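Local structure of inositol monophosphatase (Zymomonas mobilis, 4N81) at residues 26-31 with 99-104; 125-130 with 193-198; 153-158 with 169-174. The protein probably acts as a magnesium-dependent phosphatase of the inositol monophosphatase family, hydrolysing phosphate monoesters. All blocks are in the same frame, centred on the assembly; numbering follows the deposited sequence.

Interaction 1 of 3, residues 26-31 with 99-104; sequences PFFRAP and ASFGTL
The type II beta turn from Phe27 to Ala30, just beyond helix 7-24, turns the ring of Phe28 onto Ala99 and Phe101 in the connection leading into strand 102-109. CG of Phe28 lies anti to the backbone N (chi1 -179°), which carries the ring out of the turn toward 99-104. Two of its neighbouring atoms, CD1 and CE1, share one partner: Phe28 CD1 lies 3.7 Å from Phe101 CE2. The two rings meet obliquely, centroids 5.7 Å apart and planes at 45°. Farther out on the same ring, Phe28 CZ sits 4.0 Å from Ala99 CB and 3.8 Å from Ala99 N, a purely van der Waals approach. In the inositol monophosphatase fold this corner borders the predicted magnesium site: the side chain of Phe101 comes within about 4 Å (nearest atoms) of that of Ile88, and its ring also meets Phe94 edge-to-face. Arg29 CG lies over one face of the Phe28 ring, 3.7 Å above the plane and toward the rim. From there Arg29 extends to the second subunit, where NH1 forms a salt bridge with Glu125 of that chain, while NE is hydrogen-bonded to Gly97 O of its own chain.

Interaction 2 of 3, residues 125-130 with 193-198; sequences ERWVGV and LSLGHC
A 3.0 Å backbone bond from Gly196 N to Leu193 O closes the turn that presents Ser194 and Leu195 to the indole of Trp127. With chi1 at -73°, the indole stands anti to the carbonyl carbon, beside the backbone N, and projects off the strand toward Leu195. Leu195 does most of the touching: its CG lies 3.7 Å from Trp127 NE1, and its CD1 lies 3.8 Å from Trp127 CZ2. The two side chains cross at about a right angle, and the leucine meets the ring system obliquely. Ser194 adds a looser touch, its CB 4.3 Å from Trp127 CD1; its hydroxyl is hydrogen-bonded to Tyr190 O, one turn back. Strand 125-130 of the larger sheet is thus packed against the end of helix 187-194, where Gly196, at positive phi (89°), makes a Schellman motif; a side chain at these backbone angles would jam against the preceding carbonyl O. Trp127 NE1 also makes a weak hydrogen bond to Gly191 O in the helix, and the indole meets Phe137 and Tyr188 edge-to-face. A valine in place of Trp127 would probably open a gap beside Leu195 and Ser194, leave Gly191 O without its weak donor and deprive both aromatic neighbours of their ring partner. On the same strand, Glu125 OE2 is hydrogen-bonded to Tyr188 OH.

Interaction 3 of 3, residues 153-158 with 169-174; sequences ALLATT and VHFDKI
Phe171 points from its helix at strand 154-157, while Leu155 and Thr157 come from the opposite direction to meet the end of its ring. The two strand residues, both directed at the helix, lie on opposite sides of the ring plane, so the CZ end is wedged between a leucine methyl and a threonine methyl. Thr157 CG2 approaches Phe171 CZ to 3.4 Å, a tight contact, and Leu155 CD2 lies 3.7 Å from the same CZ. With chi1 of Phe171 at -178°, CG stands anti to the backbone N, which extends the ring toward the strand. The other branch of Thr157, OG1, is hydrogen-bonded to Val202 O, which probably helps hold the rotation that offers CG2 to the ring. One helical turn on, Ile174 CG2 touches Leu155 CD2 more loosely, at 4.3 Å. The axes of strand 154-157 and of helix segment 169-174 approach to 10.7 Å and run nearly antiparallel, at 157°. This is the first half of the beta-alpha-beta unit that continues into strand 180-183, parallel to 154-157; Phe171 also touches Thr181 there, Leu155 touches Leu200 and Val202 of strand 200-203, and helix 250-257 packs on Ile174.

Interactions 1 and 2 both reach the larger mixed sheet, through strands 102-109 and 125-130, with centres 19 Å apart and nearest atoms about 5 Å apart. Interaction 3 belongs to the smaller five-stranded sheet, its centre 20 Å from interaction 2 and 26 Å from interaction 1. Along the chain, interaction 1 closes before interaction 2 opens, and interaction 3 is nested inside the loop that interaction 2 closes. Interactions 2 and 3 touch where His197 and Cys198 pack on Leu154 and Ala156, so segment 193-198 packs on strand 125-130 at one end and on strand 154-157 at the other, lying between the two sheets. Segments 26-31 and 125-130 of different subunits meet at the dimer interface.

Interaction 1 of 3, residues 26-31 with 99-104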
loop_
_atom_site.group_PDB
_atom_site.type_symbol
_atom_site.label_atom_id
_atom_site.label_comp_id
_atom_site.label_asym_id
_atom_site.label_seq_id
_atom_site.Cartn_x
_atom_site.Cartn_y
_atom_site.Cartn_z
ATOM N N PRO A 26 -4.279 -2.813 -18.895
ATOM C CA PRO A 26 -3.262 -3.612 -19.584
ATOM C C PRO A 26 -1.827 -3.168 -19.228
ATOM O O PRO A 26 -0.895 -3.931 -19.503
ATOM C CB PRO A 26 -3.547 -3.360 -21.078
ATOM C CG PRO A 26 -4.981 -2.992 -21.121
ATOM C CD PRO A 26 -5.279 -2.272 -19.837
ATOM N N PHE A 27 -1.630 -1.904 -18.829
ATOM C CA PHE A 27 -0.278 -1.394 -18.547
ATOM C C PHE A 27 0.196 -1.699 -17.133
ATOM O O PHE A 27 1.344 -1.500 -16.831
ATOM C CB PHE A 27 -0.213 0.115 -18.757
ATOM C CG PHE A 27 -0.417 0.514 -20.198
ATOM C CD1 PHE A 27 -1.645 1.013 -20.637
ATOM C CD2 PHE A 27 0.595 0.316 -21.117
ATOM C CE1 PHE A 27 -1.836 1.360 -21.960
ATOM C CE2 PHE A 27 0.412 0.662 -22.465
ATOM C CZ PHE A 27 -0.814 1.190 -22.873
ATOM N N PHE A 28 -0.702 -2.114 -16.267
ATOM C CA PHE A 28 -0.314 -2.337 -14.870
ATOM C C PHE A 28 0.648 -3.538 -14.771
ATOM O O PHE A 28 0.374 -4.609 -15.353
ATOM C CB PHE A 28 -1.583 -2.603 -14.055
ATOM C CG PHE A 28 -1.301 -2.833 -12.582
ATOM C CD1 PHE A 28 -0.732 -1.818 -11.819
ATOM C CD2 PHE A 28 -1.649 -4.040 -11.994
ATOM C CE1 PHE A 28 -0.454 -2.015 -10.437
ATOM C CE2 PHE A 28 -1.441 -4.254 -10.648
ATOM C CZ PHE A 28 -0.859 -3.241 -9.861
ATOM N N ARG A 29 1.724 -3.376 -13.993
ATOM C CA ARG A 29 2.742 -4.424 -13.836
ATOM C C ARG A 29 3.419 -4.888 -15.122
ATOM O O ARG A 29 3.957 -5.983 -15.205
ATOM C CB ARG A 29 2.170 -5.622 -13.060
ATOM C CG ARG A 29 2.060 -5.265 -11.563
ATOM C CD ARG A 29 1.570 -6.446 -10.655
ATOM N NE ARG A 29 1.352 -5.925 -9.292
ATOM C CZ ARG A 29 0.830 -6.638 -8.288
ATOM N NH1 ARG A 29 0.505 -7.916 -8.481
ATOM N NH2 ARG A 29 0.587 -6.069 -7.132
ATOM N N ALA A 30 3.428 -4.018 -16.110
ATOM C CA ALA A 30 4.243 -4.187 -17.305
ATOM C C ALA A 30 5.738 -3.879 -16.996
ATOM O O ALA A 30 6.069 -3.172 -16.025
ATOM C CB ALA A 30 3.714 -3.264 -18.441
ATOM N N PRO A 31 6.644 -4.370 -17.843
ATOM C CA PRO A 31 8.092 -4.123 -17.658
ATOM C C PRO A 31 8.399 -2.624 -17.760
ATOM O O PRO A 31 7.700 -1.913 -18.474
ATOM C CB PRO A 31 8.731 -4.842 -18.869
ATOM C CG PRO A 31 7.731 -5.856 -19.275
ATOM C CD PRO A 31 6.358 -5.270 -18.985
ATOM N N ALA A 99 -1.375 -1.661 -6.389
ATOM C CA ALA A 99 -2.756 -1.335 -6.803
ATOM C C ALA A 99 -3.417 -0.408 -5.775
ATOM O O ALA A 99 -4.603 -0.572 -5.429
ATOM C CB ALA A 99 -3.571 -2.622 -6.957
ATOM N N SER A 100 -2.659 0.542 -5.257
ATOM C CA SER A 100 -3.281 1.614 -4.455
ATOM C C SER A 100 -3.622 2.848 -5.285
ATOM O O SER A 100 -4.198 3.795 -4.751
ATOM C CB SER A 100 -2.320 2.041 -3.336
ATOM O OG SER A 100 -1.072 2.458 -3.932
ATOM N N PHE A 101 -3.188 2.901 -6.548
ATOM C CA PHE A 101 -3.464 4.070 -7.371
ATOM C C PHE A 101 -4.940 4.118 -7.725
ATOM O O PHE A 101 -5.609 3.096 -7.649
ATOM C CB PHE A 101 -2.628 4.082 -8.669
ATOM C CG PHE A 101 -3.052 3.044 -9.649
ATOM C CD1 PHE A 101 -3.982 3.338 -10.642
ATOM C CD2 PHE A 101 -2.531 1.763 -9.584
ATOM C CE1 PHE A 101 -4.376 2.362 -11.547
ATOM C CE2 PHE A 101 -2.952 0.779 -10.456
ATOM C CZ PHE A 101 -3.875 1.090 -11.459
ATOM N N GLY A 102 -5.457 5.301 -8.098
ATOM C CA GLY A 102 -6.854 5.365 -8.565
ATOM C C GLY A 102 -7.062 6.417 -9.646
ATOM O O GLY A 102 -6.322 7.409 -9.739
ATOM N N THR A 103 -8.086 6.212 -10.470
ATOM C CA THR A 103 -8.511 7.264 -11.379
ATOM C C THR A 103 -9.393 8.187 -10.545
ATOM O O THR A 103 -10.316 7.729 -9.862
ATOM C CB THR A 103 -9.337 6.649 -12.505
ATOM O OG1 THR A 103 -8.491 5.786 -13.286
ATOM C CG2 THR A 103 -9.959 7.767 -13.420
ATOM N N LEU A 104 -9.159 9.492 -10.631
ATOM C CA LEU A 104 -10.032 10.460 -9.958
ATOM C C LEU A 104 -10.787 11.241 -11.009
ATOM O O LEU A 104 -10.162 11.769 -11.945
ATOM C CB LEU A 104 -9.183 11.445 -9.145
ATOM C CG LEU A 104 -8.219 10.833 -8.124
ATOM C CD1 LEU A 104 -7.506 11.916 -7.284
ATOM C CD2 LEU A 104 -9.045 9.928 -7.185
#

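Interaction 2 of 3, residues 125-130 with 193-198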
loop_
_atom_site.group_PDB
_atom_site.type_symbol
_atom_site.label_atom_id
_atom_site.label_comp_id
_atom_site.label_asym_id
_atom_site.label_seq_id
_atom_site.Cartn_x
_atom_site.Cartn_y
_atom_site.Cartn_z
ATOM N N GLU A 125 -12.628 -1.334 -7.200
ATOM C CA GLU A 125 -13.163 -0.700 -6.015
ATOM C C GLU A 125 -13.454 0.734 -6.435
ATOM O O GLU A 125 -12.535 1.461 -6.867
ATOM C CB GLU A 125 -12.069 -0.680 -4.945
ATOM C CG GLU A 125 -11.579 -2.112 -4.607
ATOM C CD GLU A 125 -10.480 -2.130 -3.517
ATOM O OE1 GLU A 125 -10.691 -2.755 -2.440
ATOM O OE2 GLU A 125 -9.411 -1.533 -3.776
ATOM N N ARG A 126 -14.700 1.158 -6.227
ATOM C CA ARG A 126 -15.131 2.452 -6.716
ATOM C C ARG A 126 -15.905 3.212 -5.632
ATOM O O ARG A 126 -16.939 2.725 -5.125
ATOM C CB ARG A 126 -16.017 2.290 -7.960
ATOM C CG ARG A 126 -16.436 3.663 -8.544
ATOM C CD ARG A 126 -17.137 3.528 -9.934
ATOM N NE ARG A 126 -16.217 2.932 -10.900
ATOM C CZ ARG A 126 -16.481 2.738 -12.196
ATOM N NH1 ARG A 126 -17.651 3.104 -12.731
ATOM N NH2 ARG A 126 -15.551 2.173 -12.960
ATOM N N TRP A 127 -15.370 4.372 -5.260
ATOM C CA TRP A 127 -16.026 5.288 -4.323
ATOM C C TRP A 127 -16.732 6.380 -5.138
ATOM O O TRP A 127 -16.108 6.918 -6.050
ATOM C CB TRP A 127 -14.936 6.003 -3.512
ATOM C CG TRP A 127 -14.230 5.185 -2.464
ATOM C CD1 TRP A 127 -14.521 5.158 -1.098
ATOM C CD2 TRP A 127 -13.122 4.296 -2.665
ATOM N NE1 TRP A 127 -13.659 4.264 -0.465
ATOM C CE2 TRP A 127 -12.775 3.753 -1.389
ATOM C CE3 TRP A 127 -12.402 3.869 -3.801
ATOM C CZ2 TRP A 127 -11.684 2.868 -1.216
ATOM C CZ3 TRP A 127 -11.330 2.975 -3.629
ATOM C CH2 TRP A 127 -10.977 2.489 -2.345
ATOM N N VAL A 128 -17.994 6.711 -4.807
ATOM C CA VAL A 128 -18.700 7.787 -5.504
ATOM C C VAL A 128 -19.268 8.737 -4.456
ATOM O O VAL A 128 -20.033 8.303 -3.577
ATOM C CB VAL A 128 -19.892 7.245 -6.310
ATOM C CG1 VAL A 128 -20.559 8.398 -7.104
ATOM C CG2 VAL A 128 -19.407 6.124 -7.244
ATOM N N GLY A 129 -18.923 10.029 -4.560
ATOM C CA GLY A 129 -19.474 11.041 -3.663
ATOM C C GLY A 129 -20.153 12.153 -4.441
ATOM O O GLY A 129 -19.735 12.480 -5.573
ATOM N N VAL A 130 -21.210 12.741 -3.873
ATOM C CA VAL A 130 -21.955 13.780 -4.589
ATOM C C VAL A 130 -22.558 14.676 -3.514
ATOM O O VAL A 130 -22.919 14.195 -2.413
ATOM C CB VAL A 130 -23.172 13.203 -5.389
ATOM C CG1 VAL A 130 -23.813 14.278 -6.251
ATOM C CG2 VAL A 130 -22.786 12.008 -6.228
ATOM N N LEU A 193 -10.328 6.137 4.563
ATOM C CA LEU A 193 -10.884 6.962 5.664
ATOM C C LEU A 193 -12.420 7.048 5.495
ATOM O O LEU A 193 -13.149 6.968 6.519
ATOM C CB LEU A 193 -10.222 8.377 5.660
ATOM C CG LEU A 193 -10.804 9.387 6.700
ATOM C CD1 LEU A 193 -9.685 10.437 7.069
ATOM C CD2 LEU A 193 -11.995 10.188 6.149
ATOM N N SER A 194 -12.918 7.103 4.227
ATOM C CA SER A 194 -14.380 7.204 4.006
ATOM C C SER A 194 -15.076 5.905 4.394
ATOM O O SER A 194 -16.236 5.914 4.756
ATOM C CB SER A 194 -14.686 7.506 2.519
ATOM O OG SER A 194 -13.988 8.706 2.201
ATOM N N LEU A 195 -14.358 4.779 4.281
ATOM C CA LEU A 195 -14.910 3.469 4.663
ATOM C C LEU A 195 -14.831 3.260 6.166
ATOM O O LEU A 195 -15.364 2.265 6.701
ATOM C CB LEU A 195 -14.137 2.340 3.969
ATOM C CG LEU A 195 -14.411 2.210 2.471
ATOM C CD1 LEU A 195 -13.266 1.363 1.912
ATOM C CD2 LEU A 195 -15.789 1.468 2.260
ATOM N N GLY A 196 -14.178 4.168 6.873
ATOM C CA GLY A 196 -14.069 3.964 8.322
ATOM C C GLY A 196 -12.870 3.154 8.829
ATOM O O GLY A 196 -12.925 2.542 9.912
ATOM N N HIS A 197 -11.809 3.061 8.020
ATOM C CA HIS A 197 -10.601 2.303 8.446
ATOM C C HIS A 197 -9.391 3.181 8.715
ATOM O O HIS A 197 -8.328 2.673 9.072
ATOM C CB HIS A 197 -10.223 1.294 7.335
ATOM C CG HIS A 197 -11.352 0.396 6.950
ATOM N ND1 HIS A 197 -12.004 -0.406 7.866
ATOM C CD2 HIS A 197 -11.935 0.159 5.754
ATOM C CE1 HIS A 197 -12.962 -1.083 7.249
ATOM N NE2 HIS A 197 -12.932 -0.766 5.961
ATOM N N CYS A 198 -9.558 4.516 8.603
ATOM C CA CYS A 198 -8.439 5.419 8.827
ATOM C C CYS A 198 -9.068 6.649 9.525
ATOM O O CYS A 198 -10.221 6.936 9.214
ATOM C CB CYS A 198 -7.885 5.871 7.397
ATOM S SG CYS A 198 -6.483 6.812 7.580
#

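Interaction 3 of 3, residues 153-158 with 169-174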
loop_
_atom_site.group_PDB
_atom_site.type_symbol
_atom_site.label_atom_id
_atom_site.label_comp_id
_atom_site.label_asym_id
_atom_site.label_seq_id
_atom_site.Cartn_x
_atom_site.Cartn_y
_atom_site.Cartn_z
ATOM N N ALA A 153 -6.132 7.566 17.260
ATOM C CA ALA A 153 -6.340 7.747 15.827
ATOM C C ALA A 153 -5.254 7.066 14.953
ATOM O O ALA A 153 -4.071 7.067 15.296
ATOM C CB ALA A 153 -6.402 9.240 15.489
ATOM N N LEU A 154 -5.693 6.523 13.819
ATOM C CA LEU A 154 -4.774 6.086 12.773
ATOM C C LEU A 154 -4.640 7.194 11.736
ATOM O O LEU A 154 -5.633 7.655 11.206
ATOM C CB LEU A 154 -5.331 4.849 12.087
ATOM C CG LEU A 154 -4.530 4.247 10.954
ATOM C CD1 LEU A 154 -3.116 4.028 11.407
ATOM C CD2 LEU A 154 -5.149 2.850 10.687
ATOM N N LEU A 155 -3.389 7.619 11.496
ATOM C CA LEU A 155 -3.068 8.741 10.620
ATOM C C LEU A 155 -2.426 8.119 9.369
ATOM O O LEU A 155 -1.703 7.153 9.491
ATOM C CB LEU A 155 -1.988 9.603 11.298
ATOM C CG LEU A 155 -1.296 10.746 10.508
ATOM C CD1 LEU A 155 -2.322 11.826 10.076
ATOM C CD2 LEU A 155 -0.190 11.360 11.436
ATOM N N ALA A 156 -2.642 8.690 8.198
ATOM C CA ALA A 156 -1.949 8.190 7.013
ATOM C C ALA A 156 -1.409 9.376 6.263
ATOM O O ALA A 156 -1.974 10.499 6.317
ATOM C CB ALA A 156 -2.962 7.430 6.066
ATOM N N THR A 157 -0.337 9.125 5.527
ATOM C CA THR A 157 0.135 10.141 4.558
ATOM C C THR A 157 0.953 9.400 3.485
ATOM O O THR A 157 1.444 8.292 3.750
ATOM C CB THR A 157 1.036 11.213 5.185
ATOM O OG1 THR A 157 1.122 12.353 4.279
ATOM C CG2 THR A 157 2.489 10.676 5.481
ATOM N N THR A 158 1.060 9.972 2.290
ATOM C CA THR A 158 1.740 9.199 1.238
ATOM C C THR A 158 3.232 9.082 1.556
ATOM O O THR A 158 3.806 7.984 1.467
ATOM C CB THR A 158 1.532 9.847 -0.161
ATOM O OG1 THR A 158 0.128 9.754 -0.482
ATOM C CG2 THR A 158 2.347 9.070 -1.211
ATOM N N VAL A 169 8.069 19.084 9.588
ATOM C CA VAL A 169 8.067 19.264 11.023
ATOM C C VAL A 169 6.610 19.234 11.555
ATOM O O VAL A 169 6.326 18.546 12.555
ATOM C CB VAL A 169 8.781 20.557 11.407
ATOM C CG1 VAL A 169 8.591 20.900 12.935
ATOM C CG2 VAL A 169 10.281 20.457 11.011
ATOM N N HIS A 170 5.687 19.923 10.863
ATOM C CA HIS A 170 4.281 19.853 11.312
ATOM C C HIS A 170 3.725 18.414 11.267
ATOM O O HIS A 170 2.987 17.947 12.201
ATOM C CB HIS A 170 3.405 20.725 10.382
ATOM C CG HIS A 170 3.818 22.163 10.346
ATOM N ND1 HIS A 170 3.861 22.949 11.476
ATOM C CD2 HIS A 170 4.176 22.964 9.307
ATOM C CE1 HIS A 170 4.252 24.173 11.141
ATOM N NE2 HIS A 170 4.441 24.205 9.832
ATOM N N PHE A 171 4.110 17.679 10.208
ATOM C CA PHE A 171 3.624 16.313 10.097
ATOM C C PHE A 171 4.197 15.459 11.218
ATOM O O PHE A 171 3.498 14.637 11.835
ATOM C CB PHE A 171 3.956 15.663 8.754
ATOM C CG PHE A 171 3.390 14.261 8.661
ATOM C CD1 PHE A 171 2.028 14.097 8.466
ATOM C CD2 PHE A 171 4.199 13.130 8.881
ATOM C CE1 PHE A 171 1.468 12.822 8.449
ATOM C CE2 PHE A 171 3.638 11.847 8.863
ATOM C CZ PHE A 171 2.270 11.708 8.674
ATOM N N ASP A 172 5.494 15.634 11.502
ATOM C CA ASP A 172 6.074 14.810 12.530
ATOM C C ASP A 172 5.431 15.058 13.899
ATOM O O ASP A 172 5.234 14.114 14.734
ATOM C CB ASP A 172 7.566 15.125 12.625
ATOM C CG ASP A 172 8.300 14.038 13.359
ATOM O OD1 ASP A 172 8.261 12.910 12.833
ATOM O OD2 ASP A 172 8.822 14.286 14.480
ATOM N N LYS A 173 5.067 16.326 14.123
ATOM C CA LYS A 173 4.475 16.642 15.396
ATOM C C LYS A 173 3.113 15.970 15.551
ATOM O O LYS A 173 2.779 15.455 16.656
ATOM C CB LYS A 173 4.343 18.161 15.582
ATOM C CG LYS A 173 5.729 18.845 15.836
ATOM C CD LYS A 173 5.626 20.340 16.018
ATOM C CE LYS A 173 7.033 20.931 16.422
ATOM N NZ LYS A 173 6.880 22.439 16.520
ATOM N N ILE A 174 2.294 16.007 14.501
ATOM C CA ILE A 174 1.030 15.238 14.667
ATOM C C ILE A 174 1.190 13.710 14.682
ATOM O O ILE A 174 0.524 13.008 15.480
ATOM C CB ILE A 174 -0.091 15.676 13.707
ATOM C CG1 ILE A 174 -1.385 14.857 13.992
ATOM C CG2 ILE A 174 0.339 15.562 12.234
ATOM C CD1 ILE A 174 -2.593 15.420 13.212
#